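Local coordinates for protein 3-hydroxyisobutyryl-CoA hydrolase (Mycobacterium thermoresistibile, PDB 4HDT) that probably hydrolyses 3-hydroxyisobutyryl-CoA to 3-hydroxyisobutyrate and free coenzyme A, and binds several zinc ions in the crystal, at residues I111-V116 / V190-I195; A173-A178 / M183-H188; A29-T34 / T60-R65; L24-A29 / G70-A75; M140-V143 / I148-V151. One frame throughout, in Å; residues are numbered along the deposited sequence.

Interaction 1: I111-V116 / V190-I195. With ZN (zinc ion), chain C.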
loop_
_atom_site.group_PDB
_atom_site.type_symbol
_atom_site.label_atom_id
_atom_site.label_comp_id
_atom_site.label_asym_id
_atom_site.label_seq_id
_atom_site.Cartn_x
_atom_site.Cartn_y
_atom_site.Cartn_z
ATOM N N ILE A 111 1.575 -8.749 10.467
ATOM C CA ILE A 111 0.713 -8.189 11.517
ATOM C C ILE A 111 0.408 -6.734 11.207
ATOM O O ILE A 111 1.095 -5.811 11.639
ATOM C CB ILE A 111 1.319 -8.322 12.936
ATOM C CG1 ILE A 111 1.821 -9.746 13.213
ATOM C CG2 ILE A 111 0.323 -7.832 13.992
ATOM C CD1 ILE A 111 0.762 -10.795 13.164
ATOM N N MET A 112 -0.655 -6.556 10.423
ATOM C CA MET A 112 -1.043 -5.237 9.920
ATOM C C MET A 112 -2.015 -4.609 10.932
ATOM O O MET A 112 -3.180 -4.330 10.664
ATOM C CB MET A 112 -1.647 -5.416 8.510
ATOM C CG MET A 112 -0.584 -5.756 7.458
ATOM S SD MET A 112 -1.198 -5.742 5.767
ATOM C CE MET A 112 -2.139 -7.246 5.842
ATOM N N ASP A 113 -1.447 -4.326 12.087
ATOM C CA ASP A 113 -2.111 -3.712 13.230
ATOM C C ASP A 113 -1.980 -2.204 13.129
ATOM O O ASP A 113 -1.048 -1.669 12.542
ATOM C CB ASP A 113 -1.394 -4.228 14.462
ATOM C CG ASP A 113 -1.905 -3.638 15.735
ATOM O OD1 ASP A 113 -3.094 -3.585 15.983
ATOM O OD2 ASP A 113 -1.040 -3.232 16.530
ATOM N N GLY A 114 -2.968 -1.491 13.629
ATOM C CA GLY A 114 -2.890 -0.039 13.667
ATOM C C GLY A 114 -2.723 0.628 12.309
ATOM O O GLY A 114 -3.265 0.177 11.292
ATOM N N ILE A 115 -1.944 1.684 12.270
ATOM C CA ILE A 115 -1.722 2.425 11.022
ATOM C C ILE A 115 -0.889 1.573 10.041
ATOM O O ILE A 115 0.214 1.162 10.360
ATOM C CB ILE A 115 -0.997 3.758 11.322
ATOM C CG1 ILE A 115 -1.908 4.685 12.137
ATOM C CG2 ILE A 115 -0.566 4.448 10.040
ATOM C CD1 ILE A 115 -1.196 5.887 12.731
ATOM N N VAL A 116 -1.418 1.339 8.850
ATOM C CA VAL A 116 -0.739 0.567 7.817
ATOM C C VAL A 116 -1.044 1.264 6.479
ATOM O O VAL A 116 -2.151 1.171 5.924
ATOM C CB VAL A 116 -1.271 -0.886 7.762
ATOM C CG1 VAL A 116 -0.477 -1.668 6.727
ATOM C CG2 VAL A 116 -1.204 -1.620 9.109
ATOM N N VAL A 190 -7.716 -10.489 14.277
ATOM C CA VAL A 190 -7.304 -10.828 15.635
ATOM C C VAL A 190 -7.350 -9.494 16.401
ATOM O O VAL A 190 -6.684 -8.549 15.977
ATOM C CB VAL A 190 -5.849 -11.390 15.716
ATOM C CG1 VAL A 190 -5.416 -11.619 17.164
ATOM C CG2 VAL A 190 -5.704 -12.718 14.983
ATOM N N PRO A 191 -8.129 -9.401 17.506
ATOM C CA PRO A 191 -8.119 -8.137 18.301
ATOM C C PRO A 191 -6.719 -7.720 18.778
ATOM O O PRO A 191 -5.882 -8.548 19.046
ATOM C CB PRO A 191 -9.066 -8.453 19.479
ATOM C CG PRO A 191 -9.865 -9.641 19.066
ATOM C CD PRO A 191 -9.042 -10.409 18.078
ATOM N N HIS A 192 -6.466 -6.408 18.854
ATOM C CA HIS A 192 -5.127 -5.857 19.151
ATOM C C HIS A 192 -4.403 -6.394 20.423
ATOM O O HIS A 192 -3.153 -6.548 20.459
ATOM C CB HIS A 192 -5.243 -4.340 19.232
ATOM C CG HIS A 192 -3.963 -3.686 19.625
ATOM N ND1 HIS A 192 -3.087 -3.180 18.701
ATOM C CD2 HIS A 192 -3.370 -3.554 20.829
ATOM C CE1 HIS A 192 -2.028 -2.698 19.331
ATOM N NE2 HIS A 192 -2.168 -2.947 20.617
ATOM N N ASP A 193 -5.194 -6.645 21.420
ATOM C CA ASP A 193 -4.756 -7.087 22.757
ATOM C C ASP A 193 -4.873 -8.637 22.796
ATOM O O ASP A 193 -5.172 -9.249 23.843
ATOM C CB ASP A 193 -5.678 -6.477 23.813
ATOM C CG ASP A 193 -6.923 -7.310 24.035
ATOM O OD1 ASP A 193 -7.478 -7.728 23.014
ATOM O OD2 ASP A 193 -7.339 -7.539 25.211
ATOM N N LYS A 194 -4.712 -9.232 21.626
ATOM C CA LYS A 194 -4.405 -10.653 21.487
ATOM C C LYS A 194 -3.272 -10.875 20.469
ATOM O O LYS A 194 -2.861 -12.008 20.259
ATOM C CB LYS A 194 -5.650 -11.433 21.115
ATOM N N ILE A 195 -2.732 -9.808 19.865
ATOM C CA ILE A 195 -1.656 -9.937 18.865
ATOM C C ILE A 195 -0.430 -10.491 19.477
ATOM O O ILE A 195 0.333 -11.208 18.852
ATOM C CB ILE A 195 -1.272 -8.583 18.206
ATOM C CG1 ILE A 195 -2.229 -8.268 17.066
ATOM C CG2 ILE A 195 0.183 -8.556 17.686
ATOM C CD1 ILE A 195 -2.441 -9.361 16.032
HETATM ZN ZN ZN C . -0.717 -2.764 22.024
HETATM O O HOH W 1 0.507 -4.310 21.538
#
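Ile111 and Ile195 form the tight, buried part of this contact: the CG2 methyl of Ile111 lies 3.8 Å from CD1 of Ile195 and nestles between that atom and CG2 of the same residue, the two side chains sliding past each other in opposite directions. Ile111 sits on strand 108-112 of the crotonase-fold sheet, and Ile195 opens helix 195-205; strand 129-132 runs between strands 108-112 and 188-189, and Val131 on it also touches Ile195. The outer part is more open and polar. With CG of His192 opposite its backbone N (chi1 176°), the imidazole reaches the carboxylate of Asp113, and ND1 donates to Asp113 OD1 over 2.7 Å at 162°. The oxygen is met on its syn side and lies in the ring plane, while carboxylate and ring are turned 39° apart. Thr133 also hydrogen-bonds OD1. The ND1 bond holds the imidazole's rotation, and on the outer side NE2 of His192 binds zinc at 2.0 Å, with Glu64 and water 1 as further ligands.

Interaction 2: A173-A178 / M183-H188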
loop_
_atom_site.group_PDB
_atom_site.type_symbol
_atom_site.label_atom_id
_atom_site.label_comp_id
_atom_site.label_asym_id
_atom_site.label_seq_id
_atom_site.Cartn_x
_atom_site.Cartn_y
_atom_site.Cartn_z
ATOM N N ALA A 173 -8.674 7.531 1.440
ATOM C CA ALA A 173 -9.164 7.465 2.819
ATOM C C ALA A 173 -8.828 6.134 3.484
ATOM O O ALA A 173 -8.790 5.079 2.839
ATOM C CB ALA A 173 -10.669 7.667 2.840
ATOM N N PRO A 174 -8.618 6.158 4.810
ATOM C CA PRO A 174 -8.428 4.908 5.529
ATOM C C PRO A 174 -9.664 4.025 5.608
ATOM O O PRO A 174 -10.840 4.515 5.618
ATOM C CB PRO A 174 -7.988 5.357 6.918
ATOM C CG PRO A 174 -8.583 6.697 7.074
ATOM C CD PRO A 174 -8.688 7.321 5.712
ATOM N N PHE A 175 -9.403 2.731 5.704
ATOM C CA PHE A 175 -10.435 1.699 5.900
ATOM C C PHE A 175 -10.014 0.721 7.012
ATOM O O PHE A 175 -8.843 0.699 7.417
ATOM C CB PHE A 175 -10.765 0.983 4.556
ATOM C CG PHE A 175 -9.575 0.446 3.783
ATOM C CD1 PHE A 175 -9.081 -0.828 4.021
ATOM C CD2 PHE A 175 -8.985 1.231 2.787
ATOM C CE1 PHE A 175 -8.018 -1.332 3.270
ATOM C CE2 PHE A 175 -7.906 0.756 2.059
ATOM C CZ PHE A 175 -7.429 -0.539 2.303
ATOM N N SER A 176 -10.967 -0.023 7.562
ATOM C CA SER A 176 -10.753 -0.839 8.759
ATOM C C SER A 176 -10.150 -2.197 8.448
ATOM O O SER A 176 -10.044 -2.560 7.269
ATOM C CB SER A 176 -12.080 -1.036 9.497
ATOM O OG SER A 176 -12.904 -1.908 8.728
ATOM N N GLY A 177 -9.848 -2.963 9.483
ATOM C CA GLY A 177 -9.453 -4.358 9.313
ATOM C C GLY A 177 -10.505 -5.177 8.585
ATOM O O GLY A 177 -10.176 -5.915 7.665
ATOM N N ALA A 178 -11.765 -5.010 8.962
ATOM C CA ALA A 178 -12.833 -5.799 8.345
ATOM C C ALA A 178 -12.947 -5.413 6.867
ATOM O O ALA A 178 -13.143 -6.288 6.008
ATOM C CB ALA A 178 -14.154 -5.556 9.069
ATOM N N MET A 183 -11.750 -6.337 0.994
ATOM C CA MET A 183 -11.111 -5.872 -0.229
ATOM C C MET A 183 -9.984 -6.779 -0.715
ATOM O O MET A 183 -9.456 -6.534 -1.786
ATOM C CB MET A 183 -10.661 -4.422 -0.113
ATOM C CG MET A 183 -11.810 -3.439 -0.421
ATOM S SD MET A 183 -11.128 -1.816 -0.833
ATOM C CE MET A 183 -10.449 -1.595 0.786
ATOM N N GLY A 184 -9.661 -7.835 0.037
ATOM C CA GLY A 184 -8.617 -8.754 -0.401
ATOM C C GLY A 184 -7.231 -8.308 -0.040
ATOM O O GLY A 184 -6.257 -8.820 -0.573
ATOM N N PHE A 185 -7.154 -7.385 0.925
ATOM C CA PHE A 185 -5.837 -6.884 1.429
ATOM C C PHE A 185 -5.356 -7.664 2.655
ATOM O O PHE A 185 -4.214 -7.526 3.103
ATOM C CB PHE A 185 -5.923 -5.398 1.805
ATOM C CG PHE A 185 -5.835 -4.427 0.647
ATOM C CD1 PHE A 185 -6.743 -4.464 -0.403
ATOM C CD2 PHE A 185 -4.874 -3.426 0.616
ATOM C CE1 PHE A 185 -6.703 -3.562 -1.448
ATOM C CE2 PHE A 185 -4.824 -2.508 -0.444
ATOM C CZ PHE A 185 -5.751 -2.556 -1.479
ATOM N N ALA A 186 -6.248 -8.473 3.231
ATOM C CA ALA A 186 -5.915 -9.279 4.409
ATOM C C ALA A 186 -6.835 -10.493 4.469
ATOM O O ALA A 186 -7.840 -10.533 3.759
ATOM C CB ALA A 186 -6.035 -8.441 5.688
ATOM N N ASP A 187 -6.485 -11.404 5.356
ATOM C CA ASP A 187 -7.090 -12.739 5.456
ATOM C C ASP A 187 -7.815 -12.988 6.815
ATOM O O ASP A 187 -8.845 -13.671 6.842
ATOM C CB ASP A 187 -5.990 -13.777 5.300
ATOM C CG ASP A 187 -5.207 -13.641 3.983
ATOM O OD1 ASP A 187 -5.874 -13.696 2.892
ATOM O OD2 ASP A 187 -3.949 -13.526 4.060
ATOM N N HIS A 188 -7.221 -12.535 7.924
ATOM C CA HIS A 188 -7.631 -12.959 9.269
ATOM C C HIS A 188 -7.696 -11.730 10.192
ATOM O O HIS A 188 -6.963 -10.763 9.998
ATOM C CB HIS A 188 -6.648 -13.937 9.875
ATOM C CG HIS A 188 -6.336 -15.114 8.988
ATOM N ND1 HIS A 188 -7.242 -16.108 8.759
ATOM C CD2 HIS A 188 -5.233 -15.421 8.267
ATOM C CE1 HIS A 188 -6.713 -17.002 7.932
ATOM N NE2 HIS A 188 -5.495 -16.605 7.617
#
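Phe175 and Met183 meet across the ends of one short helix, 177-183. Ser176 takes the N-cap position: its OG caps a backbone N of the first turn and its own N donates to Asp179 OD2, whereas at the other end Gly184 leaves the helix with positive phi (84°) in a Schellman motif. That reversal brings Phe185 back, so Met183 and Phe185, from the C-terminal end, both meet the ring of Phe175 just ahead of the N-cap. CG of Phe175 lies between its own backbone N and carbonyl carbon, a crowded position that turns the ring toward Met183 at the C-terminal end of the helix. In the modelled conformer of Met183, one of two, the bend at chi3 places the methyl over one face of Phe175: CE stands 3.4 Å from the ring centroid, nearly on the ring normal, a CH-pi contact in which all six ring carbons share. The sulfur stays farther back, with SD 5.0 Å from the Phe175 centroid. Phe185 completes the cluster as a T-shaped stack, its face receiving the edge of Phe175, with centroids 5.6 Å apart and planes at 80°. CZ of Phe175 is the leading atom, 4.2 Å from CD2 of Phe185. Leu223 of helix 222-225 packs on both Phe175 and Met183, Leu156 and Leu157 of helix 153-158 lie against Phe185, and the chain runs on into strand 188-189 beside strand 129-132.

Interaction 3: A29-T34 / T60-R65. With ZN (zinc ion), chain C.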
loop_
_atom_site.group_PDB
_atom_site.type_symbol
_atom_site.label_atom_id
_atom_site.label_comp_id
_atom_site.label_asym_id
_atom_site.label_seq_id
_atom_site.Cartn_x
_atom_site.Cartn_y
_atom_site.Cartn_z
ATOM N N ALA A 29 8.694 7.246 14.126
ATOM C CA ALA A 29 8.228 7.562 12.761
ATOM C C ALA A 29 7.105 6.585 12.290
ATOM O O ALA A 29 6.862 6.437 11.093
ATOM C CB ALA A 29 9.390 7.519 11.769
ATOM N N ILE A 30 6.505 5.884 13.241
ATOM C CA ILE A 30 5.533 4.826 12.954
ATOM C C ILE A 30 6.122 3.889 11.913
ATOM O O ILE A 30 5.472 3.426 10.966
ATOM C CB ILE A 30 4.127 5.329 12.606
ATOM C CG1 ILE A 30 3.716 6.500 13.519
ATOM C CG2 ILE A 30 3.138 4.192 12.757
ATOM C CD1 ILE A 30 2.311 7.015 13.228
ATOM N N ASN A 31 7.390 3.568 12.137
ATOM C CA ASN A 31 8.088 2.558 11.360
ATOM C C ASN A 31 8.153 2.846 9.852
ATOM O O ASN A 31 8.248 1.887 9.036
ATOM C CB ASN A 31 7.520 1.171 11.681
ATOM C CG ASN A 31 7.554 0.856 13.163
ATOM O OD1 ASN A 31 8.579 1.088 13.835
ATOM N ND2 ASN A 31 6.490 0.221 13.676
ATOM N N SER A 32 8.162 4.131 9.456
ATOM C CA SER A 32 8.285 4.422 8.028
ATOM C C SER A 32 9.562 3.789 7.416
ATOM O O SER A 32 10.599 3.729 8.065
ATOM C CB SER A 32 8.166 5.899 7.702
ATOM O OG SER A 32 9.192 6.625 8.273
ATOM N N LEU A 33 9.482 3.352 6.161
ATOM C CA LEU A 33 10.544 2.529 5.553
ATOM C C LEU A 33 11.632 3.384 4.938
ATOM O O LEU A 33 11.357 4.291 4.137
ATOM C CB LEU A 33 9.993 1.651 4.420
ATOM C CG LEU A 33 8.873 0.730 4.797
ATOM C CD1 LEU A 33 8.447 -0.026 3.539
ATOM C CD2 LEU A 33 9.332 -0.253 5.847
ATOM N N THR A 34 12.859 3.025 5.263
ATOM C CA THR A 34 14.036 3.581 4.615
ATOM C C THR A 34 14.551 2.557 3.592
ATOM O O THR A 34 14.151 1.378 3.589
ATOM C CB THR A 34 15.165 3.818 5.627
ATOM O OG1 THR A 34 15.568 2.571 6.188
ATOM C CG2 THR A 34 14.759 4.782 6.749
ATOM N N THR A 60 6.348 -7.835 11.961
ATOM C CA THR A 60 5.631 -6.963 12.892
ATOM C C THR A 60 6.335 -5.596 12.937
ATOM O O THR A 60 7.376 -5.401 12.333
ATOM C CB THR A 60 5.566 -7.525 14.326
ATOM O OG1 THR A 60 6.881 -7.564 14.906
ATOM C CG2 THR A 60 5.024 -8.868 14.380
ATOM N N GLY A 61 5.712 -4.645 13.603
ATOM C CA GLY A 61 6.287 -3.316 13.849
ATOM C C GLY A 61 6.399 -2.991 15.321
ATOM O O GLY A 61 5.566 -3.416 16.136
ATOM N N ALA A 62 7.440 -2.230 15.687
ATOM C CA ALA A 62 7.652 -1.889 17.075
ATOM C C ALA A 62 6.636 -0.825 17.474
ATOM O O ALA A 62 6.098 -0.143 16.621
ATOM C CB ALA A 62 9.055 -1.384 17.265
ATOM N N GLY A 63 6.419 -0.687 18.780
ATOM C CA GLY A 63 5.490 0.312 19.291
ATOM C C GLY A 63 4.046 -0.165 19.216
ATOM O O GLY A 63 3.746 -1.364 19.127
ATOM N N GLU A 64 3.149 0.800 19.300
ATOM C CA GLU A 64 1.748 0.534 19.561
ATOM C C GLU A 64 0.828 1.125 18.502
ATOM O O GLU A 64 -0.328 0.797 18.497
ATOM C CB GLU A 64 1.386 1.157 20.922
ATOM C CG GLU A 64 1.984 0.443 22.119
ATOM C CD GLU A 64 1.387 -0.909 22.355
ATOM O OE1 GLU A 64 0.245 -1.111 21.859
ATOM O OE2 GLU A 64 2.048 -1.782 22.956
ATOM N N ARG A 65 1.318 2.034 17.653
ATOM C CA ARG A 65 0.447 2.832 16.773
ATOM C C ARG A 65 0.243 2.255 15.380
ATOM O O ARG A 65 -0.666 2.672 14.681
ATOM C CB ARG A 65 1.002 4.250 16.636
ATOM C CG ARG A 65 1.064 5.013 17.961
ATOM C CD ARG A 65 1.781 6.352 17.828
ATOM N NE ARG A 65 0.984 7.306 17.061
ATOM C CZ ARG A 65 1.452 8.391 16.452
ATOM N NH1 ARG A 65 2.758 8.682 16.478
ATOM N NH2 ARG A 65 0.592 9.187 15.809
HETATM ZN ZN ZN C . -0.717 -2.764 22.024
HETATM O O HOH W 1 0.507 -4.310 21.538
#
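Asn31 makes the polar link, donating from ND2 to the carbonyl O of Ala62 over 3.0 Å at 160°. The donor lies in the carbonyl plane on a lone pair, and the oxygen lies close to the plane of the asparagine amide. The same ND2 also bonds Leu67 O, while OD1 of Asn31 accepts from the backbone N of Arg26, so both ends of the amide are used and its flip is settled. Gly61 passes over one face of the amide, its CA 3.5 Å from ND2 of Asn31. A nonpolar group meets a cation where CD1 of Ile30 lies over the centre of one face of the Arg65 guanidinium, 3.6 Å from CZ in the modelled conformer of that arginine, one of two; a bend at chi3 (70°) brings the guanidinium across Ile30. Metal coordination occupies the exposed side: OE1 of Glu64 binds zinc at 1.9 Å, joined by water 1 and His192. Residues 29-32 form a type I' beta turn, set against the end of strand 56-61 of the crotonase-fold sheet, next to this surface zinc site.

Interaction 4: L24-A29 / G70-A75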
loop_
_atom_site.group_PDB
_atom_site.type_symbol
_atom_site.label_atom_id
_atom_site.label_comp_id
_atom_site.label_asym_id
_atom_site.label_seq_id
_atom_site.Cartn_x
_atom_site.Cartn_y
_atom_site.Cartn_z
ATOM N N LEU A 24 9.951 -4.154 12.179
ATOM C CA LEU A 24 10.252 -2.803 11.738
ATOM C C LEU A 24 10.440 -1.943 13.001
ATOM O O LEU A 24 9.671 -2.098 13.944
ATOM C CB LEU A 24 9.088 -2.236 10.948
ATOM C CG LEU A 24 8.724 -3.048 9.722
ATOM C CD1 LEU A 24 7.604 -2.355 9.019
ATOM C CD2 LEU A 24 9.918 -3.231 8.788
ATOM N N ASN A 25 11.481 -1.110 13.043
ATOM C CA ASN A 25 11.885 -0.514 14.336
ATOM C C ASN A 25 12.313 0.940 14.195
ATOM O O ASN A 25 13.428 1.312 14.567
ATOM C CB ASN A 25 12.987 -1.366 14.990
ATOM C CG ASN A 25 13.336 -0.909 16.388
ATOM O OD1 ASN A 25 12.449 -0.510 17.176
ATOM N ND2 ASN A 25 14.626 -0.901 16.698
ATOM N N ARG A 26 11.397 1.769 13.727
ATOM C CA ARG A 26 11.508 3.220 13.845
ATOM C C ARG A 26 10.192 3.725 14.453
ATOM O O ARG A 26 9.415 4.427 13.809
ATOM C CB ARG A 26 11.779 3.853 12.492
ATOM C CG ARG A 26 12.979 3.238 11.770
ATOM C CD ARG A 26 13.652 4.176 10.787
ATOM N NE ARG A 26 12.729 4.879 9.947
ATOM C CZ ARG A 26 12.926 6.075 9.405
ATOM N NH1 ARG A 26 11.970 6.583 8.636
ATOM N NH2 ARG A 26 14.083 6.724 9.556
ATOM N N PRO A 27 9.923 3.335 15.700
ATOM C CA PRO A 27 8.559 3.632 16.200
ATOM C C PRO A 27 8.197 5.126 16.319
ATOM O O PRO A 27 7.016 5.466 16.207
ATOM C CB PRO A 27 8.525 2.940 17.554
ATOM C CG PRO A 27 9.938 2.761 17.947
ATOM C CD PRO A 27 10.677 2.508 16.644
ATOM N N LYS A 28 9.194 5.993 16.534
ATOM C CA LYS A 28 8.900 7.423 16.593
ATOM C C LYS A 28 8.393 7.957 15.228
ATOM O O LYS A 28 7.665 8.962 15.217
ATOM C CB LYS A 28 10.098 8.214 17.104
ATOM C CG LYS A 28 10.405 7.910 18.559
ATOM C CD LYS A 28 11.692 8.544 19.054
ATOM C CE LYS A 28 11.978 8.104 20.479
ATOM N NZ LYS A 28 13.045 8.935 21.106
ATOM N N ALA A 29 8.694 7.246 14.126
ATOM C CA ALA A 29 8.228 7.562 12.761
ATOM C C ALA A 29 7.105 6.585 12.290
ATOM O O ALA A 29 6.862 6.437 11.093
ATOM C CB ALA A 29 9.390 7.519 11.769
ATOM N N GLY A 70 4.207 4.131 6.062
ATOM C CA GLY A 70 4.586 4.397 4.685
ATOM C C GLY A 70 6.070 4.305 4.452
ATOM O O GLY A 70 6.851 3.874 5.324
ATOM N N GLY A 71 6.466 4.601 3.221
ATOM C CA GLY A 71 7.889 4.884 2.958
ATOM C C GLY A 71 8.240 6.223 3.605
ATOM O O GLY A 71 7.378 7.071 3.827
ATOM N N ASP A 72 9.533 6.452 3.891
ATOM C CA ASP A 72 9.997 7.727 4.380
ATOM C C ASP A 72 9.868 8.795 3.283
ATOM O O ASP A 72 10.605 8.792 2.285
ATOM C CB ASP A 72 11.433 7.581 4.879
ATOM C CG ASP A 72 11.966 8.840 5.514
ATOM O OD1 ASP A 72 11.744 9.910 4.947
ATOM O OD2 ASP A 72 12.636 8.736 6.558
ATOM N N VAL A 73 8.875 9.678 3.442
ATOM C CA VAL A 73 8.560 10.687 2.407
ATOM C C VAL A 73 9.573 11.811 2.277
ATOM O O VAL A 73 9.685 12.386 1.198
ATOM C CB VAL A 73 7.145 11.329 2.567
ATOM C CG1 VAL A 73 6.082 10.275 2.307
ATOM C CG2 VAL A 73 6.993 12.005 3.931
ATOM N N VAL A 74 10.278 12.141 3.373
ATOM C CA VAL A 74 11.320 13.166 3.374
ATOM C C VAL A 74 12.414 12.802 2.364
ATOM O O VAL A 74 12.924 13.654 1.632
ATOM C CB VAL A 74 11.970 13.338 4.779
ATOM C CG1 VAL A 74 13.131 14.314 4.734
ATOM C CG2 VAL A 74 10.937 13.789 5.820
ATOM N N ALA A 75 12.801 11.534 2.348
ATOM C CA ALA A 75 13.870 11.101 1.458
ATOM C C ALA A 75 13.453 11.167 -0.026
ATOM O O ALA A 75 14.273 11.502 -0.907
ATOM C CB ALA A 75 14.285 9.691 1.851
#
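Arg26 reaches across to Asp72 and makes a one-armed salt bridge, NH1 donating to OD2 over 3.1 Å at 152°. The side chains cross at about a right angle, while the guanidinium and carboxylate planes are 37° apart; the donor approaches OD2 on its anti side, 28° out of the carboxylate plane, so the link is not a two-pronged, in-plane pairing. The stronger partner of NH1 is Ser32 OG, and NE of Arg26 is satisfied outside the two segments. The bridge is a surface tie between the loop after strand 19-24 and the N-terminus of helix 73-81, and the Gly70-Gly71-Asp72 loop probably corresponds to the one that supplies an oxyanion-hole N-H in crotonase relatives. Asp72 is the N-cap of that helix: its other oxygen, OD1, accepts from Ala75 N over 3.2 Å, met from above the carboxylate plane. With CG of Asp72 turned opposite its own backbone N (chi1 -175°), one oxygen faces the arginine and the other the first helical turn. Arg26 O accepts from Ala29 N at 2.9 Å.

Interaction 5: M140-V143 / I148-V151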
loop_
_atom_site.group_PDB
_atom_site.type_symbol
_atom_site.label_atom_id
_atom_site.label_comp_id
_atom_site.label_asym_id
_atom_site.label_seq_id
_atom_site.Cartn_x
_atom_site.Cartn_y
_atom_site.Cartn_z
ATOM N N MET A 140 -4.248 3.674 1.051
ATOM C CA MET A 140 -3.329 4.055 -0.025
ATOM C C MET A 140 -3.580 5.532 -0.331
ATOM O O MET A 140 -4.377 5.887 -1.195
ATOM C CB MET A 140 -3.528 3.148 -1.258
ATOM C CG MET A 140 -3.265 1.668 -0.971
ATOM S SD MET A 140 -1.567 1.294 -0.504
ATOM C CE MET A 140 -0.662 1.706 -2.016
ATOM N N PRO A 141 -2.920 6.418 0.426
ATOM C CA PRO A 141 -3.234 7.857 0.416
ATOM C C PRO A 141 -2.403 8.727 -0.542
ATOM O O PRO A 141 -2.412 9.979 -0.441
ATOM C CB PRO A 141 -2.892 8.217 1.849
ATOM C CG PRO A 141 -1.659 7.445 2.077
ATOM C CD PRO A 141 -1.889 6.113 1.431
ATOM N N GLU A 142 -1.777 8.062 -1.502
ATOM C CA GLU A 142 -0.787 8.654 -2.391
ATOM C C GLU A 142 -1.288 9.901 -3.121
ATOM O O GLU A 142 -0.579 10.865 -3.304
ATOM C CB GLU A 142 -0.307 7.588 -3.380
ATOM C CG GLU A 142 0.642 6.562 -2.732
ATOM C CD GLU A 142 -0.011 5.430 -1.973
ATOM O OE1 GLU A 142 -1.262 5.322 -1.934
ATOM O OE2 GLU A 142 0.748 4.524 -1.481
ATOM N N VAL A 143 -2.542 9.901 -3.575
ATOM C CA VAL A 143 -3.031 11.060 -4.339
ATOM C C VAL A 143 -3.049 12.371 -3.548
ATOM O O VAL A 143 -3.077 13.451 -4.126
ATOM C CB VAL A 143 -4.435 10.799 -4.913
ATOM C CG1 VAL A 143 -4.403 9.713 -5.972
ATOM C CG2 VAL A 143 -5.492 10.453 -3.844
ATOM N N ILE A 148 0.934 8.270 -6.852
ATOM C CA ILE A 148 -0.001 7.238 -7.300
ATOM C C ILE A 148 0.294 5.989 -6.482
ATOM O O ILE A 148 1.475 5.661 -6.297
ATOM C CB ILE A 148 0.132 6.990 -8.818
ATOM C CG1 ILE A 148 -0.199 8.263 -9.646
ATOM C CG2 ILE A 148 -0.724 5.819 -9.265
ATOM C CD1 ILE A 148 0.927 9.234 -9.859
ATOM N N PRO A 149 -0.745 5.252 -6.024
ATOM C CA PRO A 149 -0.507 4.029 -5.257
ATOM C C PRO A 149 0.480 3.106 -5.957
ATOM O O PRO A 149 0.307 2.796 -7.155
ATOM C CB PRO A 149 -1.892 3.384 -5.146
ATOM C CG PRO A 149 -2.827 4.575 -5.179
ATOM C CD PRO A 149 -2.186 5.584 -6.095
ATOM N N ASP A 150 1.484 2.710 -5.222
ATOM C CA ASP A 150 2.536 1.819 -5.730
ATOM C C ASP A 150 2.652 0.602 -4.852
ATOM O O ASP A 150 1.701 0.153 -4.310
ATOM C CB ASP A 150 3.849 2.630 -5.864
ATOM C CG ASP A 150 4.436 3.117 -4.535
ATOM O OD1 ASP A 150 3.668 3.209 -3.517
ATOM O OD2 ASP A 150 5.696 3.406 -4.540
ATOM N N VAL A 151 3.844 0.039 -4.764
ATOM C CA VAL A 151 4.165 -1.148 -3.982
ATOM C C VAL A 151 3.197 -2.330 -4.203
ATOM O O VAL A 151 2.987 -3.140 -3.323
ATOM C CB VAL A 151 4.416 -0.806 -2.483
ATOM C CG1 VAL A 151 5.595 0.172 -2.347
ATOM C CG2 VAL A 151 3.186 -0.253 -1.796
HETATM O O HOH W 2 3.194 4.781 -1.467
#
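Glu142 leans across the loop onto Ile148 and Pro149, crossing Pro149 at a slant. Its CB rests 3.5 Å from Ile148 C, close also to the proline nitrogen. CG then runs on toward the proline CA, and CD comes within 3.6 Å of Pro149 CA. A bend at chi2 (82°) brings the carboxylate against the proline, OE1 3.7 Å from Pro149 CG. OE2 points instead to water 2, which donates to it at 2.5 Å and donates likewise to Asp150 OD1 at 2.6 Å. OE2 of Glu142 and OD1 of Asp150 are themselves 3.8 Å apart, the carboxylate planes turned 74° to one another, so the water is what joins them. The Pro-Glu...Pro-Asp loop lies where crotonase relatives carry an active-site glutamate, so Glu142 and Asp150 probably line the active site. The second oxygen of Asp150, OD2, is held by the hydroxyl of Tyr95 on helix 85-103. Met140, in one of two conformers, meets the same proline: it folds back through bends at chi2 and chi3, and its CE packs 3.8 Å from Pro149 CB and against the carbonyl O of Asp150.

Overall arrangement
Interactions 2 and 5 are buried, interaction 1 is partly so, and interactions 3 and 4 lie at the surface. Chemistry follows place: an aromatic-methionine cluster closes the ends of a helix in interaction 2, whereas interaction 5 keeps carboxylates and a water in the interior near the chain's centre. Interactions 1 and 3 belong to neighbouring strands, 108-112 and 56-61, and supply His192 and Glu64 to the same zinc, with water 1 common to both. Interactions 3 and 4 share Ala29 and are joined by the Ser32-Arg26 bond within the loop after strand 19-24; interaction 4 ties that loop to helix 73-81, interaction 3 to the end of strand 56-61. Met112 brings interaction 1 against Ala186 of interaction 2.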